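Local coordinates for peptidase M16 domain protein (Alicyclobacillus acidocaldarius subsp. acidocaldarius DSM 446, PDB 4XEA), which is a putative M16-family metallopeptidase that binds a metal ion and probably hydrolyses peptide bonds, at residues Trp12-Gln15 with Val19-Leu22; Met23-Leu28 with Ala368-Asn373; Met194-Ala199 with His209-Asn214. One frame throughout, in Å; residues are numbered along the deposited sequence.

Contact 1. Residues Trp12-Gln15 with Val19-Leu22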
ATOM      1  N   TRP A  12      -8.336   5.669 -29.381  1.00 54.42           N
ATOM      2  CA  TRP A  12      -8.500   6.551 -30.512  1.00 55.40           C
ATOM      3  C   TRP A  12      -8.032   7.962 -30.149  1.00 54.13           C
ATOM      4  O   TRP A  12      -7.599   8.210 -29.005  1.00 51.78           O
ATOM      5  CB  TRP A  12      -9.948   6.516 -31.054  1.00 58.72           C
ATOM      6  CG  TRP A  12     -10.933   7.338 -30.333  1.00 59.62           C
ATOM      7  CD1 TRP A  12     -11.504   8.504 -30.772  1.00 64.81           C
ATOM      8  CD2 TRP A  12     -11.549   7.040 -29.077  1.00 61.01           C
ATOM      9  NE1 TRP A  12     -12.431   8.954 -29.861  1.00 65.70           N
ATOM     10  CE2 TRP A  12     -12.469   8.080 -28.805  1.00 63.72           C
ATOM     11  CE3 TRP A  12     -11.419   5.993 -28.148  1.00 58.21           C
ATOM     12  CZ2 TRP A  12     -13.242   8.106 -27.638  1.00 64.33           C
ATOM     13  CZ3 TRP A  12     -12.186   6.025 -27.002  1.00 58.16           C
ATOM     14  CH2 TRP A  12     -13.088   7.075 -26.757  1.00 60.23           C
ATOM     15  N   ARG A  13      -8.011   8.843 -31.142  1.00 54.42           N
ATOM     16  CA  ARG A  13      -7.527  10.217 -30.981  1.00 54.60           C
ATOM     17  C   ARG A  13      -8.610  11.206 -31.422  1.00 57.60           C
ATOM     18  O   ARG A  13      -9.146  11.074 -32.519  1.00 58.29           O
ATOM     19  CB  ARG A  13      -6.237  10.447 -31.788  1.00 54.24           C
ATOM     20  CG  ARG A  13      -5.606  11.825 -31.553  1.00 53.98           C
ATOM     21  CD  ARG A  13      -4.374  12.122 -32.439  1.00 53.85           C
ATOM     22  NE  ARG A  13      -3.381  11.027 -32.418  1.00 51.00           N
ATOM     23  CZ  ARG A  13      -2.250  10.973 -31.729  1.00 50.51           C
ATOM     24  NH1 ARG A  13      -1.895  11.937 -30.895  1.00 47.96           N
ATOM     25  NH2 ARG A  13      -1.453   9.913 -31.880  1.00 50.93           N
ATOM     26  N   LEU A  14      -8.925  12.182 -30.566  1.00 57.76           N
ATOM     27  CA  LEU A  14      -9.991  13.144 -30.873  1.00 60.85           C
ATOM     28  C   LEU A  14      -9.518  14.201 -31.854  1.00 61.44           C
ATOM     29  O   LEU A  14      -8.321  14.350 -32.100  1.00 58.49           O
ATOM     30  CB  LEU A  14     -10.504  13.834 -29.596  1.00 61.41           C
ATOM     31  CG  LEU A  14     -10.894  12.922 -28.402  1.00 62.05           C
ATOM     32  CD1 LEU A  14     -11.055  13.733 -27.146  1.00 60.18           C
ATOM     33  CD2 LEU A  14     -12.143  12.161 -28.685  1.00 66.71           C
ATOM     34  N   GLN A  15     -10.471  14.973 -32.356  1.00 64.31           N
ATOM     35  CA  GLN A  15     -10.179  16.047 -33.285  1.00 66.47           C
ATOM     36  C   GLN A  15      -9.144  16.997 -32.673  1.00 63.92           C
ATOM     37  O   GLN A  15      -8.281  17.477 -33.384  1.00 62.39           O
ATOM     38  CB  GLN A  15     -11.492  16.771 -33.682  1.00 70.61           C
ATOM     39  CG  GLN A  15     -11.344  17.857 -34.760  1.00 77.75           C
ATOM     40  CD  GLN A  15     -10.757  19.179 -34.226  1.00 81.78           C
ATOM     41  OE1 GLN A  15     -10.832  19.478 -33.022  1.00 83.46           O
ATOM     42  NE2 GLN A  15     -10.179  19.973 -35.128  1.00 86.24           N
ATOM     43  N   VAL A  19      -5.463  11.748 -27.011  1.00 46.04           N
ATOM     44  CA  VAL A  19      -5.543  10.287 -27.141  1.00 45.95           C
ATOM     45  C   VAL A  19      -6.333   9.756 -25.946  1.00 45.93           C
ATOM     46  O   VAL A  19      -6.080  10.139 -24.818  1.00 44.28           O
ATOM     47  CB  VAL A  19      -4.116   9.661 -27.235  1.00 44.05           C
ATOM     48  CG1 VAL A  19      -4.134   8.135 -27.051  1.00 41.93           C
ATOM     49  CG2 VAL A  19      -3.453  10.023 -28.597  1.00 43.92           C
ATOM     50  N   VAL A  20      -7.292   8.867 -26.223  1.00 47.83           N
ATOM     51  CA  VAL A  20      -8.131   8.266 -25.228  1.00 48.43           C
ATOM     52  C   VAL A  20      -7.983   6.760 -25.335  1.00 49.50           C
ATOM     53  O   VAL A  20      -7.996   6.209 -26.440  1.00 51.29           O
ATOM     54  CB  VAL A  20      -9.636   8.605 -25.393  1.00 50.99           C
ATOM     55  CG1 VAL A  20     -10.495   7.942 -24.226  1.00 51.87           C
ATOM     56  CG2 VAL A  20      -9.876  10.124 -25.430  1.00 51.89           C
ATOM     57  N   THR A  21      -7.860   6.096 -24.180  1.00 48.57           N
ATOM     58  CA  THR A  21      -7.868   4.630 -24.116  1.00 48.80           C
ATOM     59  C   THR A  21      -8.851   4.195 -23.047  1.00 50.07           C
ATOM     60  O   THR A  21      -8.691   4.575 -21.889  1.00 49.06           O
ATOM     61  CB  THR A  21      -6.475   4.071 -23.789  1.00 47.87           C
ATOM     62  OG1 THR A  21      -5.608   4.245 -24.945  1.00 45.58           O
ATOM     63  CG2 THR A  21      -6.564   2.581 -23.435  1.00 46.62           C
ATOM     64  N   LEU A  22      -9.865   3.419 -23.440  1.00 51.34           N
ATOM     65  CA  LEU A  22     -10.860   2.901 -22.520  1.00 52.96           C
ATOM     66  C   LEU A  22     -10.696   1.384 -22.416  1.00 53.50           C
ATOM     67  O   LEU A  22     -10.511   0.696 -23.421  1.00 54.11           O
ATOM     68  CB  LEU A  22     -12.285   3.231 -22.981  1.00 55.20           C
ATOM     69  CG  LEU A  22     -12.664   4.691 -23.263  1.00 56.00           C
ATOM     70  CD1 LEU A  22     -14.119   4.790 -23.832  1.00 58.38           C
ATOM     71  CD2 LEU A  22     -12.486   5.585 -22.041  1.00 53.43           C
TER
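W12 and V20 pair across a beta hairpin formed by strands 10-13 and 19-24, at one edge of a mixed sheet. They make an antiparallel hydrogen-bonded pair. W12 N donates to V20 O at 3.0 Å. V20 N gives a nearly straight bond back to W12 O, 2.9 Å long with 176° at the hydrogen. The two side chains rise side by side on the same face of the sheet. CG of W12 sits between the backbone N and the carbonyl carbon (chi1 81°), which carries the indole over toward the neighbouring strand. V20 CB lies above one face of its six-membered ring, 4.0 Å from the W12 ring centroid, in a CH-pi contact. V20 CG1 comes to 3.7 Å from W12 CH2. L22 CD1 meets the same end of the indole at its edge, in the ring plane, 3.9 Å from W12 CH2. At the other end, W12 NE1 hydrogen-bonds to E212 of helix 204-216. A leucine in place of W12 would probably uncover V20 and leave E212 without its indole N-H partner. R13 follows on the reverse face of the sheet, in a non-hydrogen-bonded pair with V19. Its chain bends at chi3 (-50°) and brings the guanidinium across V19. V19 CG2 lies over one guanidinium face near the rim, 3.4 Å from R13 NH1, while R13 NH2 makes a salt bridge with E383. L14 leaves the strand but reaches back: its CD1 lies 4.2 Å from V20 CG2, the methyl that W12 does not use.

Contact 2. Residues Met23-Leu28 with Ala368-Asn373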
HETATM    1  N   MSE A  23     -10.725   0.880 -21.189  1.00 53.59           N
HETATM    2  CA  MSE A  23     -10.646  -0.555 -20.913  1.00 54.76           C
HETATM    3  C   MSE A  23     -11.839  -1.008 -20.053  1.00 56.06           C
HETATM    4  O   MSE A  23     -11.704  -1.209 -18.842  1.00 55.60           O
HETATM    5  CB  MSE A  23      -9.316  -0.870 -20.199  1.00 54.02           C
HETATM    6  CG  MSE A  23      -8.101  -0.769 -21.107  1.00 53.45           C
HETATM    7 SE   MSE A  23      -6.457  -0.909 -20.068  0.83 55.86          SE
HETATM    8  CE  MSE A  23      -6.328   0.969 -19.539  1.00 44.30           C
ATOM      9  N   PRO A  24     -13.022  -1.185 -20.673  1.00 58.09           N
ATOM     10  CA  PRO A  24     -14.188  -1.595 -19.897  1.00 59.44           C
ATOM     11  C   PRO A  24     -14.059  -3.022 -19.337  1.00 60.81           C
ATOM     12  O   PRO A  24     -13.643  -3.922 -20.044  1.00 61.25           O
ATOM     13  CB  PRO A  24     -15.341  -1.490 -20.914  1.00 62.83           C
ATOM     14  CG  PRO A  24     -14.689  -1.566 -22.264  1.00 61.64           C
ATOM     15  CD  PRO A  24     -13.339  -0.944 -22.093  1.00 59.01           C
ATOM     16  N   ARG A  25     -14.380  -3.203 -18.052  1.00 61.41           N
ATOM     17  CA  ARG A  25     -14.302  -4.501 -17.362  1.00 62.88           C
ATOM     18  C   ARG A  25     -15.590  -4.593 -16.566  1.00 64.96           C
ATOM     19  O   ARG A  25     -15.651  -4.121 -15.437  1.00 64.53           O
ATOM     20  CB  ARG A  25     -13.057  -4.559 -16.455  1.00 61.34           C
ATOM     21  CG  ARG A  25     -11.752  -4.163 -17.171  1.00 60.48           C
ATOM     22  CD  ARG A  25     -10.573  -4.002 -16.205  1.00 59.30           C
ATOM     23  NE  ARG A  25     -10.191  -5.289 -15.625  1.00 60.56           N
ATOM     24  CZ  ARG A  25      -9.548  -5.469 -14.471  1.00 60.01           C
ATOM     25  NH1 ARG A  25      -9.151  -4.440 -13.727  1.00 59.49           N
ATOM     26  NH2 ARG A  25      -9.299  -6.708 -14.059  1.00 58.49           N
ATOM     27  N   PRO A  26     -16.642  -5.179 -17.171  1.00 68.00           N
ATOM     28  CA  PRO A  26     -18.014  -5.054 -16.643  1.00 70.29           C
ATOM     29  C   PRO A  26     -18.258  -5.726 -15.299  1.00 72.04           C
ATOM     30  O   PRO A  26     -19.209  -5.364 -14.594  1.00 73.57           O
ATOM     31  CB  PRO A  26     -18.891  -5.679 -17.742  1.00 73.23           C
ATOM     32  CG  PRO A  26     -17.968  -6.438 -18.646  1.00 72.44           C
ATOM     33  CD  PRO A  26     -16.612  -5.777 -18.522  1.00 69.53           C
ATOM     34  N   ALA A  27     -17.404  -6.685 -14.945  1.00 71.96           N
ATOM     35  CA  ALA A  27     -17.545  -7.414 -13.688  1.00 73.73           C
ATOM     36  C   ALA A  27     -17.116  -6.594 -12.451  1.00 71.40           C
ATOM     37  O   ALA A  27     -17.355  -7.018 -11.321  1.00 73.44           O
ATOM     38  CB  ALA A  27     -16.747  -8.734 -13.751  1.00 74.73           C
ATOM     39  N   LEU A  28     -16.515  -5.428 -12.662  1.00 68.36           N
ATOM     40  CA  LEU A  28     -15.954  -4.627 -11.569  1.00 65.84           C
ATOM     41  C   LEU A  28     -16.840  -3.456 -11.154  1.00 65.72           C
ATOM     42  O   LEU A  28     -17.504  -2.866 -11.989  1.00 66.32           O
ATOM     43  CB  LEU A  28     -14.583  -4.093 -11.967  1.00 62.52           C
ATOM     44  CG  LEU A  28     -13.515  -5.137 -12.253  1.00 62.15           C
ATOM     45  CD1 LEU A  28     -12.193  -4.388 -12.411  1.00 59.90           C
ATOM     46  CD2 LEU A  28     -13.439  -6.187 -11.165  1.00 63.35           C
ATOM     47  N   ALA A 368      -5.962   0.444 -11.394  1.00 47.48           N
ATOM     48  CA  ALA A 368      -4.959   1.504 -11.184  1.00 46.65           C
ATOM     49  C   ALA A 368      -3.665   1.215 -11.946  1.00 45.49           C
ATOM     50  O   ALA A 368      -3.117   2.099 -12.607  1.00 45.15           O
ATOM     51  CB  ALA A 368      -4.657   1.722  -9.713  1.00 47.69           C
ATOM     52  N   PHE A 369      -3.142   0.003 -11.847  1.00 45.46           N
ATOM     53  CA  PHE A 369      -1.939  -0.351 -12.624  1.00 44.68           C
ATOM     54  C   PHE A 369      -2.144  -0.214 -14.155  1.00 44.14           C
ATOM     55  O   PHE A 369      -1.354   0.448 -14.878  1.00 43.16           O
ATOM     56  CB  PHE A 369      -1.465  -1.760 -12.246  1.00 46.01           C
ATOM     57  CG  PHE A 369      -0.258  -2.240 -13.038  1.00 44.88           C
ATOM     58  CD1 PHE A 369       1.027  -2.139 -12.486  1.00 46.49           C
ATOM     59  CD2 PHE A 369      -0.408  -2.841 -14.279  1.00 47.34           C
ATOM     60  CE1 PHE A 369       2.154  -2.599 -13.197  1.00 46.25           C
ATOM     61  CE2 PHE A 369       0.727  -3.281 -15.016  1.00 47.94           C
ATOM     62  CZ  PHE A 369       2.005  -3.166 -14.438  1.00 46.79           C
ATOM     63  N   LEU A 370      -3.205  -0.817 -14.678  1.00 44.87           N
ATOM     64  CA  LEU A 370      -3.486  -0.723 -16.102  1.00 45.14           C
ATOM     65  C   LEU A 370      -3.470   0.726 -16.586  1.00 44.37           C
ATOM     66  O   LEU A 370      -2.901   1.056 -17.637  1.00 43.83           O
ATOM     67  CB  LEU A 370      -4.853  -1.346 -16.423  1.00 46.72           C
ATOM     68  CG  LEU A 370      -4.932  -2.849 -16.323  1.00 47.67           C
ATOM     69  CD1 LEU A 370      -6.393  -3.326 -16.222  1.00 50.70           C
ATOM     70  CD2 LEU A 370      -4.214  -3.481 -17.477  1.00 45.80           C
ATOM     71  N   VAL A 371      -4.102   1.595 -15.815  1.00 45.13           N
ATOM     72  CA  VAL A 371      -4.283   2.981 -16.231  1.00 44.80           C
ATOM     73  C   VAL A 371      -2.964   3.744 -16.129  1.00 43.84           C
ATOM     74  O   VAL A 371      -2.517   4.336 -17.104  1.00 43.97           O
ATOM     75  CB  VAL A 371      -5.412   3.670 -15.380  1.00 45.94           C
ATOM     76  CG1 VAL A 371      -5.358   5.168 -15.600  1.00 44.30           C
ATOM     77  CG2 VAL A 371      -6.812   3.090 -15.759  1.00 44.61           C
ATOM     78  N   ARG A 372      -2.355   3.712 -14.939  0.50 43.54           N
ATOM     79  CA  ARG A 372      -1.103   4.417 -14.640  0.50 42.91           C
ATOM     80  C   ARG A 372      -0.023   4.060 -15.653  0.50 41.68           C
ATOM     81  O   ARG A 372       0.660   4.926 -16.196  0.50 40.59           O
ATOM     82  CB  ARG A 372      -0.593   4.065 -13.234  0.50 43.76           C
ATOM     83  CG  ARG A 372      -0.584   5.210 -12.201  0.50 46.63           C
ATOM     84  CD  ARG A 372       0.021   4.796 -10.840  0.50 49.02           C
ATOM     85  NE  ARG A 372       1.008   3.715 -10.951  0.50 50.47           N
ATOM     86  CZ  ARG A 372       0.825   2.485 -10.472  0.50 52.97           C
ATOM     87  NH1 ARG A 372      -0.297   2.174  -9.832  0.50 54.87           N
ATOM     88  NH2 ARG A 372       1.762   1.563 -10.626  0.50 52.47           N
ATOM     89  N   ASN A 373       0.127   2.770 -15.907  1.00 42.13           N
ATOM     90  CA  ASN A 373       1.136   2.312 -16.871  1.00 41.76           C
ATOM     91  C   ASN A 373       0.851   2.619 -18.335  1.00 41.44           C
ATOM     92  O   ASN A 373       1.773   2.993 -19.082  1.00 41.28           O
ATOM     93  CB  ASN A 373       1.459   0.870 -16.621  1.00 42.61           C
ATOM     94  CG  ASN A 373       2.274   0.726 -15.365  1.00 42.80           C
ATOM     95  OD1 ASN A 373       3.450   0.928 -15.410  1.00 44.07           O
ATOM     96  ND2 ASN A 373       1.635   0.536 -14.231  1.00 42.29           N
TER
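M23 and R25 meet L370 and V371 in a strand-to-helix contact between distant parts of the chain. M23 lies near the end of strand 19-24 of the N-terminal mixed sheet, one residue before its last. L370 and V371 belong to helix 367-379, about 340 residues later. The contact is small and mostly apolar. M23 is a selenomethionine whose chain crosses that of L370. Its SE lies 4.0 Å from L370 CB. A bend at chi3 (-84°) turns the terminal methyl toward the helix backbone, so that M23 CE comes to 3.9 Å from L370 O. The same methyl is 4.4 Å from V371 CG2, a looser touch.

R25 uses the flat end of its side chain. L370 CD1 lies over one face of the guanidinium, 3.9 Å from R25 NH1. L28 CD1 lies over the opposite face, 3.3 Å above the plane. The type I beta turn from R25 to L28 brings that leucine back, and the guanidinium is held between two methyl groups. Its rotation is fixed further by hydrogen bonds from R25 NH1 to N367 OD1 and D365 O, just ahead of the 368-373 segment. The group thus ties the turn to the start of the helix. Near the turn, L28 of the second subunit packs on R25.

L370 is also covered by F387 of helix 387-396 and by F7. V371 packs on V197 and A199 of strand 194-200 and on Y32 and M34 of strand 31-37, while M23 rests on the same V197 and A199. Helix 367-379 therefore lies on the sheet face that carries M23, V197 and A199.

Contact 3. Residues Met194-Ala199 with His209-Asn214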
HETATM    1  N   MSE A 194      -1.633  15.669 -24.103  1.00 41.25           N
HETATM    2  CA  MSE A 194      -2.232  14.913 -22.992  1.00 40.19           C
HETATM    3  C   MSE A 194      -2.810  13.555 -23.387  1.00 41.16           C
HETATM    4  O   MSE A 194      -2.857  13.197 -24.575  1.00 42.41           O
HETATM    5  CB  MSE A 194      -3.289  15.770 -22.264  1.00 42.48           C
HETATM    6  CG  MSE A 194      -2.748  17.077 -21.720  1.00 42.35           C
HETATM    7 SE   MSE A 194      -3.911  18.049 -20.495  0.82 52.62          SE
HETATM    8  CE  MSE A 194      -4.003  16.821 -18.957  1.00 42.05           C
ATOM      9  N   VAL A 195      -3.251  12.799 -22.369  1.00 40.45           N
ATOM     10  CA  VAL A 195      -3.777  11.465 -22.553  1.00 41.46           C
ATOM     11  C   VAL A 195      -4.821  11.216 -21.464  1.00 42.58           C
ATOM     12  O   VAL A 195      -4.673  11.710 -20.341  1.00 42.15           O
ATOM     13  CB  VAL A 195      -2.675  10.384 -22.551  1.00 40.85           C
ATOM     14  CG1 VAL A 195      -2.004  10.214 -21.135  1.00 39.15           C
ATOM     15  CG2 VAL A 195      -3.197   9.057 -23.123  1.00 41.49           C
ATOM     16  N   LEU A 196      -5.896  10.515 -21.846  1.00 43.73           N
ATOM     17  CA  LEU A 196      -6.990  10.126 -20.955  1.00 44.27           C
ATOM     18  C   LEU A 196      -7.157   8.613 -21.032  1.00 44.83           C
ATOM     19  O   LEU A 196      -7.384   8.061 -22.122  1.00 45.49           O
ATOM     20  CB  LEU A 196      -8.304  10.805 -21.376  1.00 47.45           C
ATOM     21  CG  LEU A 196      -9.558  10.512 -20.541  1.00 48.95           C
ATOM     22  CD1 LEU A 196      -9.355  10.970 -19.063  1.00 46.77           C
ATOM     23  CD2 LEU A 196     -10.777  11.185 -21.172  1.00 50.78           C
ATOM     24  N   VAL A 197      -7.050   7.947 -19.874  1.00 45.09           N
ATOM     25  CA  VAL A 197      -7.080   6.474 -19.806  1.00 45.00           C
ATOM     26  C   VAL A 197      -8.029   6.080 -18.674  1.00 45.84           C
ATOM     27  O   VAL A 197      -7.975   6.650 -17.594  1.00 44.41           O
ATOM     28  CB  VAL A 197      -5.682   5.877 -19.616  1.00 43.22           C
ATOM     29  CG1 VAL A 197      -5.712   4.378 -19.633  1.00 43.09           C
ATOM     30  CG2 VAL A 197      -4.711   6.383 -20.758  1.00 41.70           C
ATOM     31  N   ILE A 198      -8.925   5.141 -18.968  1.00 47.63           N
ATOM     32  CA  ILE A 198      -9.985   4.746 -18.027  1.00 48.97           C
ATOM     33  C   ILE A 198     -10.113   3.237 -18.053  1.00 50.02           C
ATOM     34  O   ILE A 198     -10.199   2.643 -19.132  1.00 50.91           O
ATOM     35  CB  ILE A 198     -11.331   5.350 -18.412  1.00 50.71           C
ATOM     36  CG1 ILE A 198     -11.188   6.837 -18.703  1.00 50.59           C
ATOM     37  CG2 ILE A 198     -12.403   5.141 -17.279  1.00 52.02           C
ATOM     38  CD1 ILE A 198     -12.495   7.499 -19.109  1.00 51.14           C
ATOM     39  N   ALA A 199     -10.128   2.620 -16.873  1.00 50.89           N
ATOM     40  CA  ALA A 199     -10.353   1.177 -16.752  1.00 51.06           C
ATOM     41  C   ALA A 199     -11.356   0.876 -15.641  1.00 52.38           C
ATOM     42  O   ALA A 199     -11.395   1.548 -14.598  1.00 51.10           O
ATOM     43  CB  ALA A 199      -9.060   0.414 -16.522  1.00 49.79           C
ATOM     44  N   HIS A 209     -18.841   8.655 -25.980  1.00 68.78           N
ATOM     45  CA  HIS A 209     -19.727   9.709 -26.455  1.00 71.68           C
ATOM     46  C   HIS A 209     -19.679  10.943 -25.530  1.00 70.71           C
ATOM     47  O   HIS A 209     -19.642  12.071 -25.994  1.00 70.65           O
ATOM     48  CB  HIS A 209     -21.145   9.120 -26.558  1.00 75.37           C
ATOM     49  CG  HIS A 209     -22.183  10.076 -27.038  1.00 81.01           C
ATOM     50  ND1 HIS A 209     -22.216  10.556 -28.331  1.00 84.91           N
ATOM     51  CD2 HIS A 209     -23.266  10.596 -26.413  1.00 87.01           C
ATOM     52  CE1 HIS A 209     -23.264  11.352 -28.476  1.00 88.76           C
ATOM     53  NE2 HIS A 209     -23.920  11.389 -27.328  1.00 90.41           N
ATOM     54  N   VAL A 210     -19.667  10.730 -24.225  1.00 69.65           N
ATOM     55  CA  VAL A 210     -19.532  11.845 -23.268  1.00 69.80           C
ATOM     56  C   VAL A 210     -18.216  12.643 -23.484  1.00 67.55           C
ATOM     57  O   VAL A 210     -18.191  13.892 -23.416  1.00 67.32           O
ATOM     58  CB  VAL A 210     -19.552  11.317 -21.815  1.00 69.58           C
ATOM     59  CG1 VAL A 210     -19.158  12.419 -20.823  1.00 69.94           C
ATOM     60  CG2 VAL A 210     -20.897  10.706 -21.473  1.00 70.65           C
ATOM     61  N   ILE A 211     -17.130  11.925 -23.755  1.00 65.22           N
ATOM     62  CA  ILE A 211     -15.833  12.576 -23.906  1.00 63.53           C
ATOM     63  C   ILE A 211     -15.880  13.422 -25.191  1.00 64.59           C
ATOM     64  O   ILE A 211     -15.534  14.599 -25.151  1.00 63.68           O
ATOM     65  CB  ILE A 211     -14.640  11.566 -23.945  1.00 60.76           C
ATOM     66  CG1 ILE A 211     -14.499  10.801 -22.637  1.00 59.38           C
ATOM     67  CG2 ILE A 211     -13.297  12.285 -24.212  1.00 59.02           C
ATOM     68  CD1 ILE A 211     -13.698   9.508 -22.754  1.00 57.28           C
ATOM     69  N   GLU A 212     -16.361  12.832 -26.295  1.00 66.31           N
ATOM     70  CA  GLU A 212     -16.429  13.529 -27.602  1.00 68.31           C
ATOM     71  C   GLU A 212     -17.305  14.768 -27.488  1.00 70.28           C
ATOM     72  O   GLU A 212     -16.952  15.831 -27.970  1.00 69.60           O
ATOM     73  CB  GLU A 212     -16.996  12.622 -28.708  1.00 70.83           C
ATOM     74  CG  GLU A 212     -16.205  11.342 -29.024  1.00 71.04           C
ATOM     75  CD  GLU A 212     -15.165  11.499 -30.107  1.00 74.45           C
ATOM     76  OE1 GLU A 212     -14.654  10.455 -30.567  1.00 76.55           O
ATOM     77  OE2 GLU A 212     -14.827  12.643 -30.491  1.00 77.73           O
ATOM     78  N   GLU A 213     -18.440  14.628 -26.815  1.00 72.47           N
ATOM     79  CA  GLU A 213     -19.367  15.752 -26.645  1.00 75.78           C
ATOM     80  C   GLU A 213     -18.775  16.856 -25.783  1.00 74.39           C
ATOM     81  O   GLU A 213     -18.902  18.029 -26.104  1.00 75.23           O
ATOM     82  CB  GLU A 213     -20.717  15.281 -26.088  1.00 78.87           C
ATOM     83  CG  GLU A 213     -21.566  14.610 -27.132  1.00 83.50           C
ATOM     84  CD  GLU A 213     -21.990  15.580 -28.235  1.00 89.07           C
ATOM     85  OE1 GLU A 213     -21.212  15.785 -29.201  1.00 92.33           O
ATOM     86  OE2 GLU A 213     -23.088  16.154 -28.123  1.00 95.04           O
ATOM     87  N   ASN A 214     -18.101  16.478 -24.705  1.00 71.40           N
ATOM     88  CA  ASN A 214     -17.459  17.448 -23.831  1.00 70.58           C
ATOM     89  C   ASN A 214     -16.391  18.255 -24.568  1.00 68.93           C
ATOM     90  O   ASN A 214     -16.331  19.476 -24.429  1.00 70.67           O
ATOM     91  CB  ASN A 214     -16.815  16.718 -22.626  1.00 68.55           C
ATOM     92  CG  ASN A 214     -16.198  17.670 -21.624  1.00 66.50           C
ATOM     93  OD1 ASN A 214     -15.139  18.254 -21.870  1.00 65.69           O
ATOM     94  ND2 ASN A 214     -16.843  17.806 -20.465  1.00 66.02           N
TER
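L196 and I211 meet tip to tip where helix 204-216 packs on strand 194-200. The strand runs into the helix through a short turn, and the helix folds back over the sheet in a beta-alpha unit of the M16 fold. Early in the 209-214 segment, V210 faces A106 of helix 105-116, and V210 O accepts from N214 N at 2.9 Å.

I211 carries the contact. CG1 is anti to the carbonyl carbon (chi1 -64°), and CD1 extends from it toward the sheet. I211 CD1 lies 3.7 Å from L196 CD2. The same leucine methyl also touches the stem of the isoleucine, with L196 CD2 at 4.0 Å from I211 CG1. It reaches the second branch too, at 4.1 Å from I211 CG2. A single methyl of L196 thus meets three carbons of I211. I198, two residues on along the strand, adds a more distant touch, its CD1 being 4.3 Å from I211 CD1. All three side chains are buried.

Later in the helix, N214 ND2 hydrogen-bonds to D114. Around this core, I211 also packs on V20 of strand 19-24, on L14 and on V109 of helix 105-116. L196 has F35 of strand 31-37 beside it.

In the fold
The three contacts sit on the same mixed sheet and share its strands. Contact 1 adjoins contact 2 along strand 19-24, their centres about 16 Å apart. Contact 3 lies about 7 Å from contact 1 and 14 Å from contact 2, centre to centre. Strand 194-200 joins them: T21 N is 2.9 Å from L196 O, and M23 N is 2.8 Å from I198 O, both probable hydrogen bonds. Helices 204-216 and 367-379 cover opposite faces of the sheet. L22 CD2 meets I198 CD1 at 3.5 Å on one, M23 CE meets V197 CG1 at 3.5 Å on the other. The nickel site of H61, H65 and E136 involves none of their residues.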